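Local coordinates for protein spore germination lipase LipC (Metagenome, PDB 6NKD) that probably acts as a GDSL-family lipase that hydrolyses ester bonds of lipids such as lysophospholipids, with a proposed role in spore germination, at residues Glu124-Leu136 / Met198-Leu210. Numbering follows the deposited sequence.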
loop_
_atom_site.group_PDB
_atom_site.type_symbol
_atom_site.label_atom_id
_atom_site.label_comp_id
_atom_site.label_asym_id
_atom_site.label_seq_id
_atom_site.Cartn_x
_atom_site.Cartn_y
_atom_site.Cartn_z
ATOM N N GLU A 124 10.338 4.028 39.734
ATOM C CA GLU A 124 9.545 4.601 40.812
ATOM C C GLU A 124 9.550 6.124 40.810
ATOM O O GLU A 124 8.714 6.730 41.490
ATOM C CB GLU A 124 10.051 4.095 42.169
ATOM C CG GLU A 124 10.150 2.575 42.291
ATOM C CD GLU A 124 11.402 2.008 41.643
ATOM O OE1 GLU A 124 11.535 0.767 41.586
ATOM O OE2 GLU A 124 12.249 2.803 41.185
ATOM N N LYS A 125 10.463 6.750 40.068
ATOM C CA LYS A 125 10.522 8.207 40.025
ATOM C C LYS A 125 9.311 8.789 39.307
ATOM O O LYS A 125 8.658 9.709 39.814
ATOM C CB LYS A 125 11.815 8.656 39.343
ATOM C CG LYS A 125 11.843 10.130 38.977
ATOM C CD LYS A 125 13.070 10.468 38.145
ATOM C CE LYS A 125 13.839 11.627 38.755
ATOM N NZ LYS A 125 14.017 12.749 37.793
ATOM N N ASP A 126 8.997 8.268 38.125
ATOM C CA ASP A 126 7.931 8.805 37.284
ATOM C C ASP A 126 6.707 7.901 37.392
ATOM O O ASP A 126 6.604 6.885 36.700
ATOM C CB ASP A 126 8.401 8.942 35.839
ATOM C CG ASP A 126 9.164 7.724 35.354
ATOM O OD1 ASP A 126 9.406 6.810 36.168
ATOM O OD2 ASP A 126 9.520 7.683 34.157
ATOM N N THR A 127 5.780 8.273 38.271
ATOM C CA THR A 127 4.466 7.651 38.336
ATOM C C THR A 127 3.405 8.490 37.638
ATOM O O THR A 127 2.213 8.188 37.751
ATOM C CB THR A 127 4.066 7.399 39.791
ATOM O OG1 THR A 127 4.767 8.312 40.644
ATOM C CG2 THR A 127 4.393 5.968 40.196
ATOM N N ARG A 128 3.815 9.532 36.921
ATOM C CA ARG A 128 2.907 10.422 36.213
ATOM C C ARG A 128 2.523 9.899 34.835
ATOM O O ARG A 128 1.800 10.586 34.107
ATOM C CB ARG A 128 3.540 11.811 36.082
ATOM C CG ARG A 128 2.598 12.964 36.372
ATOM C CD ARG A 128 3.358 14.280 36.421
ATOM N NE ARG A 128 2.471 15.425 36.592
ATOM C CZ ARG A 128 2.167 15.971 37.765
ATOM N NH1 ARG A 128 2.681 15.477 38.883
ATOM N NH2 ARG A 128 1.350 17.013 37.821
ATOM N N TYR A 129 2.989 8.711 34.462
ATOM C CA TYR A 129 2.653 8.128 33.173
ATOM C C TYR A 129 1.177 7.737 33.125
ATOM O O TYR A 129 0.480 7.676 34.142
ATOM C CB TYR A 129 3.540 6.916 32.874
ATOM C CG TYR A 129 3.364 5.709 33.785
ATOM C CD1 TYR A 129 3.099 5.856 35.143
ATOM C CD2 TYR A 129 3.477 4.419 33.281
ATOM C CE1 TYR A 129 2.944 4.757 35.967
ATOM C CE2 TYR A 129 3.323 3.314 34.100
ATOM C CZ TYR A 129 3.058 3.489 35.441
ATOM O OH TYR A 129 2.905 2.395 36.260
ATOM N N LEU A 130 0.702 7.466 31.910
ATOM C CA LEU A 130 -0.703 7.176 31.666
ATOM C C LEU A 130 -0.812 6.075 30.623
ATOM O O LEU A 130 -0.179 6.157 29.566
ATOM C CB LEU A 130 -1.445 8.428 31.190
ATOM C CG LEU A 130 -2.802 8.709 31.832
ATOM C CD1 LEU A 130 -2.633 9.035 33.310
ATOM C CD2 LEU A 130 -3.498 9.838 31.097
ATOM N N VAL A 131 -1.611 5.054 30.918
ATOM C CA VAL A 131 -1.809 3.923 30.018
ATOM C C VAL A 131 -3.303 3.745 29.796
ATOM O O VAL A 131 -4.063 3.585 30.759
ATOM C CB VAL A 131 -1.189 2.627 30.565
ATOM C CG1 VAL A 131 -1.505 1.462 29.642
ATOM C CG2 VAL A 131 0.315 2.783 30.735
ATOM N N ARG A 132 -3.722 3.776 28.535
ATOM C CA ARG A 132 -5.108 3.536 28.146
ATOM C C ARG A 132 -5.122 2.379 27.155
ATOM O O ARG A 132 -4.750 2.550 25.990
ATOM C CB ARG A 132 -5.741 4.787 27.533
ATOM C CG ARG A 132 -6.359 5.757 28.533
ATOM C CD ARG A 132 -5.314 6.609 29.233
ATOM N NE ARG A 132 -5.925 7.614 30.100
ATOM C CZ ARG A 132 -6.106 7.464 31.407
ATOM N NH1 ARG A 132 -5.716 6.350 32.010
ATOM N NH2 ARG A 132 -6.673 8.433 32.117
ATOM N N LEU A 133 -5.539 1.204 27.613
ATOM C CA LEU A 133 -5.647 0.030 26.758
ATOM C C LEU A 133 -7.111 -0.216 26.421
ATOM O O LEU A 133 -7.980 -0.143 27.297
ATOM C CB LEU A 133 -5.030 -1.199 27.428
ATOM C CG LEU A 133 -5.501 -1.575 28.832
ATOM C CD1 LEU A 133 -6.561 -2.664 28.771
ATOM C CD2 LEU A 133 -4.325 -2.012 29.690
ATOM N N LEU A 134 -7.381 -0.499 25.152
ATOM C CA LEU A 134 -8.738 -0.631 24.647
ATOM C C LEU A 134 -9.127 -2.099 24.569
ATOM O O LEU A 134 -8.342 -2.938 24.117
ATOM C CB LEU A 134 -8.870 0.014 23.267
ATOM C CG LEU A 134 -8.404 1.465 23.143
ATOM C CD1 LEU A 134 -6.941 1.543 22.723
ATOM C CD2 LEU A 134 -9.291 2.224 22.170
ATOM N N ASN A 135 -10.344 -2.408 25.009
ATOM C CA ASN A 135 -10.817 -3.780 24.940
ATOM C C ASN A 135 -11.302 -4.094 23.525
ATOM O O ASN A 135 -11.182 -3.288 22.598
ATOM C CB ASN A 135 -11.904 -4.033 25.987
ATOM C CG ASN A 135 -13.122 -3.133 25.825
ATOM O OD1 ASN A 135 -13.398 -2.609 24.746
ATOM N ND2 ASN A 135 -13.867 -2.961 26.910
ATOM N N LEU A 136 -11.863 -5.286 23.359
ATOM C CA LEU A 136 -12.290 -5.756 22.053
ATOM C C LEU A 136 -13.769 -5.467 21.832
ATOM O O LEU A 136 -14.590 -5.622 22.741
ATOM C CB LEU A 136 -12.028 -7.257 21.914
ATOM C CG LEU A 136 -10.571 -7.708 22.028
ATOM C CD1 LEU A 136 -10.473 -9.222 21.921
ATOM C CD2 LEU A 136 -9.714 -7.034 20.966
HETATM N N MSE A 198 -13.887 6.068 18.763
HETATM C CA MSE A 198 -12.903 5.492 19.674
HETATM C C MSE A 198 -12.084 6.588 20.342
HETATM O O MSE A 198 -11.832 6.536 21.546
HETATM C CB MSE A 198 -11.977 4.521 18.939
HETATM C CG MSE A 198 -12.578 3.147 18.694
HETATM SE SE MSE A 198 -11.476 2.040 17.520
HETATM C CE MSE A 198 -9.893 1.856 18.637
ATOM N N SER A 199 -11.673 7.585 19.553
ATOM C CA SER A 199 -10.909 8.692 20.115
ATOM C C SER A 199 -11.741 9.509 21.096
ATOM O O SER A 199 -11.197 10.040 22.070
ATOM C CB SER A 199 -10.365 9.582 18.997
ATOM O OG SER A 199 -11.410 10.130 18.212
ATOM N N GLU A 200 -13.051 9.619 20.861
ATOM C CA GLU A 200 -13.915 10.310 21.814
ATOM C C GLU A 200 -13.964 9.567 23.143
ATOM O O GLU A 200 -13.995 10.189 24.213
ATOM C CB GLU A 200 -15.324 10.461 21.240
ATOM C CG GLU A 200 -15.402 11.265 19.957
ATOM C CD GLU A 200 -16.740 11.112 19.257
ATOM O OE1 GLU A 200 -17.725 10.736 19.929
ATOM O OE2 GLU A 200 -16.806 11.359 18.035
ATOM N N LYS A 201 -13.974 8.234 23.093
ATOM C CA LYS A 201 -13.998 7.445 24.319
ATOM C C LYS A 201 -12.702 7.595 25.105
ATOM O O LYS A 201 -12.715 7.528 26.340
ATOM C CB LYS A 201 -14.256 5.977 23.981
ATOM C CG LYS A 201 -14.784 5.151 25.137
ATOM C CD LYS A 201 -16.161 5.622 25.570
ATOM C CE LYS A 201 -16.788 4.649 26.557
ATOM N NZ LYS A 201 -18.114 5.118 27.044
ATOM N N LEU A 202 -11.580 7.799 24.411
ATOM C CA LEU A 202 -10.312 8.010 25.098
ATOM C C LEU A 202 -10.273 9.372 25.777
ATOM O O LEU A 202 -9.843 9.486 26.931
ATOM C CB LEU A 202 -9.153 7.865 24.113
ATOM C CG LEU A 202 -8.791 6.446 23.674
ATOM C CD1 LEU A 202 -8.065 6.468 22.344
ATOM C CD2 LEU A 202 -7.931 5.775 24.729
ATOM N N ARG A 203 -10.713 10.419 25.074
ATOM C CA ARG A 203 -10.768 11.746 25.676
ATOM C C ARG A 203 -11.723 11.775 26.863
ATOM O O ARG A 203 -11.471 12.484 27.846
ATOM C CB ARG A 203 -11.176 12.778 24.622
ATOM C CG ARG A 203 -12.265 13.742 25.068
ATOM C CD ARG A 203 -12.727 14.640 23.934
ATOM N NE ARG A 203 -11.762 15.692 23.632
ATOM C CZ ARG A 203 -11.960 16.647 22.729
ATOM N NH1 ARG A 203 -11.028 17.566 22.519
ATOM N NH2 ARG A 203 -13.090 16.684 22.036
ATOM N N ALA A 204 -12.808 11.000 26.797
ATOM C CA ALA A 204 -13.763 10.949 27.896
ATOM C C ALA A 204 -13.171 10.308 29.143
ATOM O O ALA A 204 -13.656 10.570 30.249
ATOM C CB ALA A 204 -15.017 10.188 27.465
ATOM N N ALA A 205 -12.136 9.480 28.992
ATOM C CA ALA A 205 -11.536 8.807 30.136
ATOM C C ALA A 205 -10.727 9.743 31.021
ATOM O O ALA A 205 -10.318 9.332 32.111
ATOM C CB ALA A 205 -10.647 7.657 29.661
ATOM N N GLY A 206 -10.487 10.975 30.589
ATOM C CA GLY A 206 -9.698 11.898 31.374
ATOM C C GLY A 206 -8.209 11.703 31.159
ATOM O O GLY A 206 -7.759 10.970 30.271
ATOM N N TYR A 207 -7.427 12.380 32.004
ATOM C CA TYR A 207 -5.976 12.324 31.871
ATOM C C TYR A 207 -5.251 12.184 33.206
ATOM O O TYR A 207 -4.018 12.281 33.231
ATOM C CB TYR A 207 -5.467 13.559 31.116
ATOM C CG TYR A 207 -6.069 13.691 29.734
ATOM C CD1 TYR A 207 -5.547 12.984 28.657
ATOM C CD2 TYR A 207 -7.169 14.507 29.510
ATOM C CE1 TYR A 207 -6.100 13.095 27.394
ATOM C CE2 TYR A 207 -7.729 14.625 28.251
ATOM C CZ TYR A 207 -7.190 13.917 27.197
ATOM O OH TYR A 207 -7.743 14.032 25.941
ATOM N N GLY A 208 -5.967 11.965 34.305
ATOM C CA GLY A 208 -5.308 11.621 35.558
ATOM C C GLY A 208 -4.458 12.754 36.102
ATOM O O GLY A 208 -4.879 13.916 36.145
ATOM N N ARG A 209 -3.239 12.412 36.525
ATOM C CA ARG A 209 -2.336 13.371 37.151
ATOM C C ARG A 209 -1.761 14.386 36.172
ATOM O O ARG A 209 -1.149 15.365 36.613
ATOM C CB ARG A 209 -1.190 12.633 37.850
ATOM C CG ARG A 209 -1.577 11.961 39.156
ATOM C CD ARG A 209 -0.429 11.131 39.712
ATOM N NE ARG A 209 0.808 11.901 39.825
ATOM C CZ ARG A 209 1.141 12.631 40.885
ATOM N NH1 ARG A 209 0.327 12.697 41.931
ATOM N NH2 ARG A 209 2.287 13.297 40.902
ATOM N N LEU A 210 -1.934 14.180 34.865
ATOM C CA LEU A 210 -1.379 15.110 33.887
ATOM C C LEU A 210 -2.151 16.420 33.822
ATOM O O LEU A 210 -1.587 17.436 33.400
ATOM C CB LEU A 210 -1.344 14.459 32.504
ATOM C CG LEU A 210 -0.468 13.211 32.378
ATOM C CD1 LEU A 210 -0.511 12.659 30.959
ATOM C CD2 LEU A 210 0.961 13.523 32.801
#
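Strand 130-134 and the helical residues 198-204 run obliquely antiparallel, with 142° between their N-to-C directions and 10.4 Å between their axes at closest approach; the antiparallel course carries on past both elements, R128 lying nearest R209 (CA to CA 6.1 Å). Contacts at the strand come from alternate residues, L130, R132 and L134, whose CB atoms all point toward the other segment. L134 CD2 lies 3.6 Å from the selenomethionine methyl CE of M198, the two side chains crossing at about a right angle. The aliphatic part of R132 runs past L202 in the opposite sense, R132 CB being 3.7 Å from L202 CD2. A bend at chi2 then swings the guanidinium toward the loop after the helix, where R132 NH2 donates a weak but straight bond to G206 O (3.3 Å, 169°); NH1 is hydrogen-bonded to P164 O. In the parallel, three-layered alpha/beta fold of SGNH hydrolases, this places the C-terminal helix 192-204 and its tail across the sheet face opposite helix 98-122, which L133 touches. G206, the first residue with non-helical backbone angles and with positive phi, lets the chain turn along the strand. L130 CD2 sits above one face of the R132 guanidinium, offset toward its rim, against Y207 O and 4.1 Å from L210 CD1; an alanine here would probably leave a gap beneath the 207-210 turn, losing the methyl over that face and the contact with L210. At the exposed end the R128 and R209 guanidinium planes stand 80° apart, and R209 O lies over one face of the R128 group.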